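PDB 6NZS: dextranase from Pseudarthrobacter oxydans, which catalyses the endohydrolysis of alpha-1,6-glucosidic linkages in dextran, as a member of glycoside hydrolase family 49. Local coordinates for residues A[135-138]-A[143-146]. Sequence-based numbering, arbitrary orientation.
Sequences IKVP and GYRF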
# COMPACT_ATOMS: atom_id res chain seq x y z
N ILE A 135 -17.75 -8.09 15.55
CA ILE A 135 -17.48 -6.68 15.25
C ILE A 135 -18.62 -6.14 14.39
O ILE A 135 -18.95 -6.73 13.35
CB ILE A 135 -16.15 -6.53 14.50
CG1 ILE A 135 -15.01 -7.13 15.31
CG2 ILE A 135 -15.87 -5.06 14.17
CD1 ILE A 135 -13.79 -7.44 14.46
N LYS A 136 -19.19 -5.01 14.79
CA LYS A 136 -20.25 -4.39 14.00
C LYS A 136 -19.61 -3.41 13.03
O LYS A 136 -19.03 -2.41 13.44
CB LYS A 136 -21.27 -3.68 14.88
CG LYS A 136 -22.45 -3.16 14.08
CD LYS A 136 -23.43 -2.43 14.96
CE LYS A 136 -24.70 -3.23 15.17
NZ LYS A 136 -25.88 -2.39 14.86
N VAL A 137 -19.72 -3.70 11.74
CA VAL A 137 -19.18 -2.84 10.69
C VAL A 137 -20.35 -2.07 10.08
O VAL A 137 -21.21 -2.68 9.43
CB VAL A 137 -18.42 -3.64 9.62
CG1 VAL A 137 -17.82 -2.69 8.60
CG2 VAL A 137 -17.31 -4.49 10.27
N PRO A 138 -20.45 -0.76 10.29
CA PRO A 138 -21.54 -0.01 9.68
C PRO A 138 -21.33 0.08 8.18
O PRO A 138 -20.20 0.07 7.69
CB PRO A 138 -21.42 1.37 10.33
CG PRO A 138 -19.98 1.50 10.70
CD PRO A 138 -19.49 0.11 11.00
N GLY A 143 -17.18 1.69 2.09
CA GLY A 143 -16.73 0.50 2.78
C GLY A 143 -15.67 0.84 3.81
O GLY A 143 -15.36 2.01 4.08
N TYR A 144 -15.11 -0.21 4.41
CA TYR A 144 -14.04 -0.08 5.39
C TYR A 144 -13.01 -1.16 5.14
O TYR A 144 -13.36 -2.32 4.91
CB TYR A 144 -14.59 -0.29 6.81
CG TYR A 144 -15.42 0.85 7.35
CD1 TYR A 144 -16.80 0.89 7.15
CD2 TYR A 144 -14.83 1.89 8.07
CE1 TYR A 144 -17.56 1.93 7.65
CE2 TYR A 144 -15.60 2.94 8.57
CZ TYR A 144 -16.97 2.95 8.35
OH TYR A 144 -17.75 3.98 8.84
N ARG A 145 -11.73 -0.78 5.19
CA ARG A 145 -10.62 -1.73 5.15
C ARG A 145 -9.83 -1.56 6.44
O ARG A 145 -9.37 -0.45 6.74
CB ARG A 145 -9.73 -1.43 3.93
CG ARG A 145 -10.41 -1.75 2.58
CD ARG A 145 -10.22 -0.64 1.53
NE ARG A 145 -10.82 0.63 1.95
CZ ARG A 145 -12.12 0.91 1.89
NH1 ARG A 145 -12.99 0.02 1.42
NH2 ARG A 145 -12.55 2.10 2.31
N PHE A 146 -9.71 -2.63 7.22
CA PHE A 146 -9.16 -2.48 8.57
C PHE A 146 -8.51 -3.77 9.03
O PHE A 146 -8.73 -4.85 8.46
CB PHE A 146 -10.23 -2.01 9.57
CG PHE A 146 -11.41 -2.94 9.71
CD1 PHE A 146 -12.46 -2.90 8.80
CD2 PHE A 146 -11.48 -3.83 10.78
CE1 PHE A 146 -13.54 -3.75 8.95
CE2 PHE A 146 -12.55 -4.68 10.93
CZ PHE A 146 -13.59 -4.64 10.02
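Val137 sets one methyl against each of two aromatic rings. CG2 comes to 3.7 Å from CZ of Phe146, at the far end of that ring, while CG1, anti to the backbone N (chi1 -177°), reaches CD1 of Tyr144 at 4.0 Å; both approaches are oblique to the rings. Pro138 works on the Tyr144 ring twice. Pro138 CG packs 3.9 Å from CE1 of Tyr144, the proline ring crossing the tyrosine side chain at roughly a right angle. The carbonyl O of Pro138 lies near the ring plane, 3.2 Å from CE1 of Tyr144, where the slightly positive C-H edge should suit it; the same oxygen is hydrogen-bonded to Tyr92 OH. Were Tyr144 cut back to an alanine, Val137 CG1 and Pro138 CG would probably lose the ring they lean on, and a gap would open beside Phe123, which meets Tyr144 edge-to-face. The two strands do not pair here: 132-137 bonds to 96-102, and 144-150 to 176-192, consistent with side chains meeting across the inside of a sandwich in the Ig-like N-terminal domain. This contact holds by apolar fit, with one C-H edge on a carbonyl, and no charge takes part between the two segments.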